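Local coordinates for protein UDP-glucose 4-epimerase (Brucella ovis, PDB 4WOK) that probably interconverts UDP-glucose and UDP-galactose by inverting the C4 centre of the sugar, using a tightly bound NAD as redox cofactor, at residues Y173-D185 against D232-A246. The protein carries 2 engineered substitutions. Residues are numbered along the deposited sequence; the frame is centred on the assembly and turned at random. Where two conformers were deposited one is given.
Sequences YVALRYFNASGAD and DYIHVTDLARAHVLA. With NAD (nicotinamide-adenine-dinucleotide), chain B.
Two donors of Asn-180 converge on the carbonyl oxygen of Asp-232: its side-chain ND2 lies 3.0 Å from Asp-232 O, and its backbone N adds a weak bond. The amide nitrogen comes from above the carbonyl plane, and the same ND2 sits over one face of the Tyr-233 ring, offset toward the rim, with amide and ring planes 26° apart. From here strands 180-182 and 233-235 run parallel. Ile-234 N gives a nearly straight bond to Asn-180 O (2.9 Å), Ser-182 N returns a more bent bond to Ile-234 O, and Val-236 N, in the first turn of helix 236-246, binds Ser-182 O at 2.8 Å. Just before that helix, His-235 is the N-cap residue: ND1 accepts from Thr-237 N in the ring plane, while one ring face lies against Gly-183 CA and Ser-182 O. Water joins the far end, bridging Thr-237 OG1 and Asp-185 OD1, the latter also salt-bridged to Lys-29, while Asp-185 OD2 takes the backbone N of Asp-187.

Beyond the strands, the helix packs against strand 173-177 and the residues just after it, largely through methyl groups set on rings. Leu-239 CD2 stands over the centre of the Tyr-178 ring, 3.6 Å from its centroid, and CD1 of the same leucine presses on Ala-181 CB. Leu-176 CD1 is centred likewise over His-243, whose ND1 donates to Leu-239 O (2.7 Å), an oxygen that also takes the helical bond from His-243 N. His-243 NE2 and Tyr-178 OH both bond Ser-125. With CG between backbone N and carbonyl carbon (chi1 49°), Tyr-178 brings its ring beside the nicotinamide, and Ala-181 N donates to NAD O7N at 2.9 Å. In this Rossmann-type epimerase, the paired strands and the helix packed against them thus place that N-H to favour one nicotinamide orientation, consistent with hydride transfer from a set face.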
loop_
_atom_site.group_PDB
_atom_site.type_symbol
_atom_site.label_atom_id
_atom_site.label_comp_id
_atom_site.label_asym_id
_atom_site.label_seq_id
_atom_site.Cartn_x
_atom_site.Cartn_y
_atom_site.Cartn_z
ATOM N N TYR A 173 -14.949 7.735 -6.768
ATOM C CA TYR A 173 -13.718 7.188 -6.211
ATOM C C TYR A 173 -13.905 6.335 -4.988
ATOM O O TYR A 173 -14.924 6.400 -4.312
ATOM C CB TYR A 173 -12.745 8.322 -5.856
ATOM C CG TYR A 173 -13.204 9.156 -4.686
ATOM C CD1 TYR A 173 -14.062 10.231 -4.873
ATOM C CD2 TYR A 173 -12.775 8.874 -3.391
ATOM C CE1 TYR A 173 -14.482 11.006 -3.810
ATOM C CE2 TYR A 173 -13.195 9.635 -2.319
ATOM C CZ TYR A 173 -14.048 10.704 -2.536
ATOM O OH TYR A 173 -14.469 11.474 -1.475
ATOM N N VAL A 174 -12.867 5.557 -4.705
ATOM C CA VAL A 174 -12.740 4.807 -3.471
ATOM C C VAL A 174 -11.328 5.050 -2.995
ATOM O O VAL A 174 -10.378 4.815 -3.745
ATOM C CB VAL A 174 -12.968 3.300 -3.658
ATOM C CG1 VAL A 174 -12.685 2.536 -2.355
ATOM C CG2 VAL A 174 -14.386 3.020 -4.149
ATOM N N ALA A 175 -11.192 5.540 -1.770
ATOM C CA ALA A 175 -9.881 5.706 -1.165
ATOM C C ALA A 175 -9.678 4.542 -0.214
ATOM O O ALA A 175 -10.556 4.236 0.589
ATOM C CB ALA A 175 -9.769 7.046 -0.438
ATOM N N LEU A 176 -8.529 3.880 -0.318
ATOM C CA LEU A 176 -8.260 2.706 0.501
ATOM C C LEU A 176 -7.086 2.974 1.433
ATOM O O LEU A 176 -5.972 3.246 0.980
ATOM C CB LEU A 176 -7.985 1.487 -0.381
ATOM C CG LEU A 176 -9.133 1.054 -1.303
ATOM C CD1 LEU A 176 -8.672 -0.050 -2.249
ATOM C CD2 LEU A 176 -10.366 0.598 -0.510
ATOM N N ARG A 177 -7.353 2.895 2.734
ATOM C CA ARG A 177 -6.368 3.215 3.758
ATOM C C ARG A 177 -5.857 1.941 4.431
ATOM O O ARG A 177 -6.644 1.090 4.847
ATOM C CB ARG A 177 -6.971 4.155 4.818
ATOM C CG ARG A 177 -7.599 5.434 4.272
ATOM C CD ARG A 177 -8.284 6.224 5.391
ATOM N NE ARG A 177 -8.933 7.443 4.910
ATOM C CZ ARG A 177 -10.034 7.962 5.457
ATOM N NH1 ARG A 177 -10.604 7.368 6.499
ATOM N NH2 ARG A 177 -10.563 9.074 4.970
ATOM N N TYR A 178 -4.539 1.807 4.535
ATOM C CA TYR A 178 -3.962 0.666 5.242
ATOM C C TYR A 178 -2.591 1.046 5.761
ATOM O O TYR A 178 -2.037 2.080 5.368
ATOM C CB TYR A 178 -3.887 -0.566 4.334
ATOM C CG TYR A 178 -3.267 -0.296 2.970
ATOM C CD1 TYR A 178 -4.027 0.236 1.925
ATOM C CD2 TYR A 178 -1.935 -0.596 2.729
ATOM C CE1 TYR A 178 -3.463 0.481 0.690
ATOM C CE2 TYR A 178 -1.364 -0.370 1.496
ATOM C CZ TYR A 178 -2.129 0.175 0.480
ATOM O OH TYR A 178 -1.555 0.411 -0.750
ATOM N N PHE A 179 -2.045 0.216 6.648
ATOM C CA PHE A 179 -0.761 0.527 7.276
ATOM C C PHE A 179 0.451 -0.065 6.548
ATOM O O PHE A 179 1.234 0.670 5.938
ATOM C CB PHE A 179 -0.760 0.050 8.735
ATOM C CG PHE A 179 -1.355 1.044 9.700
ATOM C CD1 PHE A 179 -0.700 2.242 9.974
ATOM C CD2 PHE A 179 -2.564 0.785 10.331
ATOM C CE1 PHE A 179 -1.237 3.160 10.865
ATOM C CE2 PHE A 179 -3.107 1.693 11.225
ATOM C CZ PHE A 179 -2.440 2.885 11.493
ATOM N N ASN A 180 0.623 -1.381 6.640
ATOM C CA ASN A 180 1.813 -2.032 6.106
ATOM C C ASN A 180 1.508 -3.176 5.167
ATOM O O ASN A 180 1.009 -4.220 5.591
ATOM C CB ASN A 180 2.698 -2.572 7.237
ATOM C CG ASN A 180 3.205 -1.481 8.156
ATOM O OD1 ASN A 180 4.002 -0.635 7.751
ATOM N ND2 ASN A 180 2.768 -1.511 9.411
ATOM N N ALA A 181 1.849 -2.988 3.898
ATOM C CA ALA A 181 1.747 -4.049 2.909
ATOM C C ALA A 181 2.838 -5.071 3.160
ATOM O O ALA A 181 3.985 -4.706 3.358
ATOM C CB ALA A 181 1.875 -3.489 1.515
ATOM N N SER A 182 2.499 -6.349 3.114
ATOM C CA SER A 182 3.473 -7.381 3.427
ATOM C C SER A 182 3.218 -8.659 2.633
ATOM O O SER A 182 2.243 -8.756 1.887
ATOM C CB SER A 182 3.451 -7.677 4.928
ATOM O OG SER A 182 2.153 -8.066 5.344
ATOM N N GLY A 183 4.099 -9.637 2.811
ATOM C CA GLY A 183 4.005 -10.902 2.113
ATOM C C GLY A 183 4.344 -10.746 0.641
ATOM O O GLY A 183 4.954 -9.750 0.219
ATOM N N ALA A 184 3.956 -11.750 -0.140
ATOM C CA ALA A 184 4.174 -11.744 -1.580
ATOM C C ALA A 184 3.244 -12.774 -2.195
ATOM O O ALA A 184 2.620 -13.553 -1.469
ATOM C CB ALA A 184 5.631 -12.050 -1.918
ATOM N N ASP A 185 3.143 -12.768 -3.523
ATOM C CA ASP A 185 2.238 -13.685 -4.214
ATOM C C ASP A 185 2.485 -15.129 -3.770
ATOM O O ASP A 185 3.635 -15.554 -3.647
ATOM C CB ASP A 185 2.392 -13.587 -5.730
ATOM C CG ASP A 185 1.484 -14.566 -6.450
ATOM O OD1 ASP A 185 0.269 -14.283 -6.531
ATOM O OD2 ASP A 185 1.978 -15.629 -6.894
ATOM N N ASP A 232 0.336 -2.853 12.165
ATOM C CA ASP A 232 -0.744 -3.458 11.394
ATOM C C ASP A 232 -0.236 -3.951 10.051
ATOM O O ASP A 232 0.265 -3.158 9.249
ATOM C CB ASP A 232 -1.856 -2.433 11.198
ATOM C CG ASP A 232 -3.155 -3.052 10.751
ATOM O OD1 ASP A 232 -3.194 -4.269 10.476
ATOM O OD2 ASP A 232 -4.147 -2.306 10.680
ATOM N N TYR A 233 -0.361 -5.248 9.799
ATOM C CA TYR A 233 0.172 -5.819 8.563
ATOM C C TYR A 233 -0.903 -6.498 7.729
ATOM O O TYR A 233 -1.693 -7.283 8.240
ATOM C CB TYR A 233 1.293 -6.812 8.880
ATOM C CG TYR A 233 2.407 -6.170 9.679
ATOM C CD1 TYR A 233 2.355 -6.127 11.068
ATOM C CD2 TYR A 233 3.488 -5.574 9.045
ATOM C CE1 TYR A 233 3.357 -5.521 11.802
ATOM C CE2 TYR A 233 4.495 -4.962 9.772
ATOM C CZ TYR A 233 4.422 -4.940 11.149
ATOM O OH TYR A 233 5.416 -4.326 11.879
ATOM N N ILE A 234 -0.926 -6.196 6.439
ATOM C CA ILE A 234 -1.885 -6.826 5.543
ATOM C C ILE A 234 -1.161 -7.389 4.322
ATOM O O ILE A 234 -0.283 -6.741 3.745
ATOM C CB ILE A 234 -3.008 -5.837 5.116
ATOM C CG1 ILE A 234 -3.948 -6.484 4.095
ATOM C CG2 ILE A 234 -2.433 -4.541 4.552
ATOM C CD1 ILE A 234 -5.248 -5.706 3.887
ATOM N N HIS A 235 -1.523 -8.609 3.946
ATOM C CA HIS A 235 -0.908 -9.282 2.816
ATOM C C HIS A 235 -1.215 -8.561 1.508
ATOM O O HIS A 235 -2.354 -8.157 1.260
ATOM C CB HIS A 235 -1.387 -10.731 2.748
ATOM C CG HIS A 235 -0.532 -11.607 1.891
ATOM N ND1 HIS A 235 -0.523 -11.523 0.517
ATOM C CD2 HIS A 235 0.354 -12.580 2.216
ATOM C CE1 HIS A 235 0.323 -12.413 0.029
ATOM N NE2 HIS A 235 0.868 -13.070 1.039
ATOM N N VAL A 236 -0.201 -8.437 0.659
ATOM C CA VAL A 236 -0.329 -7.684 -0.586
ATOM C C VAL A 236 -1.390 -8.276 -1.532
ATOM O O VAL A 236 -2.032 -7.551 -2.308
ATOM C CB VAL A 236 1.036 -7.605 -1.301
ATOM C CG1 VAL A 236 1.557 -9.006 -1.613
ATOM C CG2 VAL A 236 0.954 -6.739 -2.557
ATOM N N THR A 237 -1.591 -9.588 -1.471
ATOM C CA THR A 237 -2.622 -10.201 -2.305
ATOM C C THR A 237 -4.006 -9.774 -1.831
ATOM O O THR A 237 -4.910 -9.552 -2.647
ATOM C CB THR A 237 -2.516 -11.733 -2.311
ATOM O OG1 THR A 237 -1.222 -12.103 -2.806
ATOM C CG2 THR A 237 -3.586 -12.339 -3.217
ATOM N N ASP A 238 -4.175 -9.659 -0.515
ATOM C CA ASP A 238 -5.407 -9.116 0.048
ATOM C C ASP A 238 -5.603 -7.669 -0.410
ATOM O O ASP A 238 -6.721 -7.248 -0.694
ATOM C CB ASP A 238 -5.394 -9.188 1.577
ATOM C CG ASP A 238 -5.832 -10.555 2.107
ATOM O OD1 ASP A 238 -6.734 -11.168 1.490
ATOM O OD2 ASP A 238 -5.272 -11.011 3.135
ATOM N N LEU A 239 -4.518 -6.906 -0.478
ATOM C CA LEU A 239 -4.613 -5.527 -0.978
ATOM C C LEU A 239 -5.053 -5.524 -2.432
ATOM O O LEU A 239 -5.912 -4.734 -2.816
ATOM C CB LEU A 239 -3.277 -4.782 -0.818
ATOM C CG LEU A 239 -2.925 -4.414 0.623
ATOM C CD1 LEU A 239 -1.499 -3.908 0.706
ATOM C CD2 LEU A 239 -3.900 -3.394 1.188
ATOM N N ALA A 240 -4.464 -6.401 -3.238
ATOM C CA ALA A 240 -4.879 -6.544 -4.633
ATOM C C ALA A 240 -6.380 -6.829 -4.710
ATOM O O ALA A 240 -7.116 -6.157 -5.427
ATOM C CB ALA A 240 -4.092 -7.651 -5.319
ATOM N N ARG A 241 -6.826 -7.812 -3.934
ATOM C CA ARG A 241 -8.247 -8.169 -3.906
ATOM C C ARG A 241 -9.145 -6.957 -3.618
ATOM O O ARG A 241 -10.133 -6.728 -4.320
ATOM C CB ARG A 241 -8.496 -9.272 -2.867
ATOM C CG ARG A 241 -7.795 -10.600 -3.179
ATOM C CD ARG A 241 -8.106 -11.685 -2.116
ATOM N NE ARG A 241 -9.537 -11.740 -1.818
ATOM C CZ ARG A 241 -10.069 -11.421 -0.642
ATOM N NH1 ARG A 241 -9.289 -11.059 0.368
ATOM N NH2 ARG A 241 -11.383 -11.481 -0.470
ATOM N N ALA A 242 -8.794 -6.177 -2.600
ATOM C CA ALA A 242 -9.621 -5.036 -2.209
ATOM C C ALA A 242 -9.665 -3.945 -3.283
ATOM O O ALA A 242 -10.701 -3.311 -3.497
ATOM C CB ALA A 242 -9.124 -4.456 -0.918
ATOM N N HIS A 243 -8.537 -3.704 -3.942
ATOM C CA HIS A 243 -8.500 -2.664 -4.966
ATOM C C HIS A 243 -9.363 -3.074 -6.146
ATOM O O HIS A 243 -10.009 -2.229 -6.775
ATOM C CB HIS A 243 -7.068 -2.386 -5.415
ATOM C CG HIS A 243 -6.271 -1.581 -4.435
ATOM N ND1 HIS A 243 -5.892 -2.069 -3.202
ATOM C CD2 HIS A 243 -5.777 -0.320 -4.509
ATOM C CE1 HIS A 243 -5.195 -1.142 -2.560
ATOM N NE2 HIS A 243 -5.109 -0.072 -3.331
ATOM N N VAL A 244 -9.404 -4.373 -6.448
ATOM C CA VAL A 244 -10.262 -4.816 -7.545
ATOM C C VAL A 244 -11.732 -4.816 -7.095
ATOM O O VAL A 244 -12.626 -4.456 -7.873
ATOM C CB VAL A 244 -9.850 -6.210 -8.085
ATOM C CG1 VAL A 244 -10.812 -6.678 -9.160
ATOM C CG2 VAL A 244 -8.430 -6.155 -8.643
ATOM N N LEU A 245 -11.995 -5.189 -5.843
ATOM C CA LEU A 245 -13.369 -5.076 -5.343
ATOM C C LEU A 245 -13.842 -3.619 -5.438
ATOM O O LEU A 245 -14.994 -3.348 -5.750
ATOM C CB LEU A 245 -13.481 -5.573 -3.907
ATOM C CG LEU A 245 -13.487 -7.082 -3.678
ATOM C CD1 LEU A 245 -13.342 -7.360 -2.194
ATOM C CD2 LEU A 245 -14.772 -7.733 -4.218
ATOM N N ALA A 246 -12.934 -2.683 -5.180
ATOM C CA ALA A 246 -13.268 -1.260 -5.261
ATOM C C ALA A 246 -13.640 -0.876 -6.700
ATOM O O ALA A 246 -14.558 -0.081 -6.930
ATOM C CB ALA A 246 -12.095 -0.410 -4.744
HETATM P PA NAD B . 6.384 0.899 -4.867
HETATM O O1A NAD B . 7.354 2.066 -4.873
HETATM O O2A NAD B . 6.788 -0.531 -5.072
HETATM O O5B NAD B . 5.334 1.218 -6.208
HETATM C C5B NAD B . 5.305 2.595 -6.517
HETATM C C4B NAD B . 5.183 2.639 -8.063
HETATM O O4B NAD B . 4.850 3.963 -8.499
HETATM C C3B NAD B . 6.597 2.301 -8.550
HETATM O O3B NAD B . 6.473 1.339 -9.567
HETATM C C2B NAD B . 7.099 3.663 -9.091
HETATM O O2B NAD B . 7.959 3.484 -10.146
HETATM C C1B NAD B . 5.749 4.310 -9.570
HETATM N N9A NAD B . 5.792 5.784 -9.532
HETATM C C8A NAD B . 6.194 6.634 -8.478
HETATM N N7A NAD B . 6.069 7.930 -8.788
HETATM C C5A NAD B . 5.571 7.919 -10.097
HETATM C C6A NAD B . 5.238 8.967 -10.984
HETATM N N6A NAD B . 5.400 10.278 -10.605
HETATM N N1A NAD B . 4.758 8.675 -12.216
HETATM C C2A NAD B . 4.625 7.351 -12.553
HETATM N N3A NAD B . 4.914 6.244 -11.810
HETATM C C4A NAD B . 5.383 6.590 -10.571
HETATM O O3 NAD B . 5.550 1.281 -3.547
HETATM P PN NAD B . 4.353 0.283 -3.122
HETATM O O1N NAD B . 3.824 -0.704 -4.124
HETATM O O2N NAD B . 4.631 -0.002 -1.688
HETATM O O5D NAD B . 2.989 1.271 -2.735
HETATM C C5D NAD B . 2.525 1.955 -3.791
HETATM C C4D NAD B . 1.264 2.662 -3.294
HETATM O O4D NAD B . 0.813 2.014 -2.035
HETATM C C3D NAD B . 1.611 4.115 -2.910
HETATM O O3D NAD B . 0.461 4.856 -3.165
HETATM C C2D NAD B . 1.849 3.979 -1.402
HETATM O O2D NAD B . 1.607 5.119 -0.678
HETATM C C1D NAD B . 0.666 3.030 -1.097
HETATM N N1N NAD B . 0.870 2.440 0.320
HETATM C C2N NAD B . 1.865 1.477 0.477
HETATM C C3N NAD B . 2.066 0.925 1.769
HETATM C C7N NAD B . 3.139 -0.114 1.953
HETATM O O7N NAD B . 3.316 -0.639 3.057
HETATM N N7N NAD B . 3.914 -0.464 0.864
HETATM C C4N NAD B . 1.277 1.366 2.834
HETATM C C5N NAD B . 0.292 2.335 2.641
HETATM C C6N NAD B . 0.093 2.878 1.364
HETATM O O HOH W 1 -3.648 -1.657 7.704
HETATM O O HOH W 2 -0.912 -12.182 -5.488
#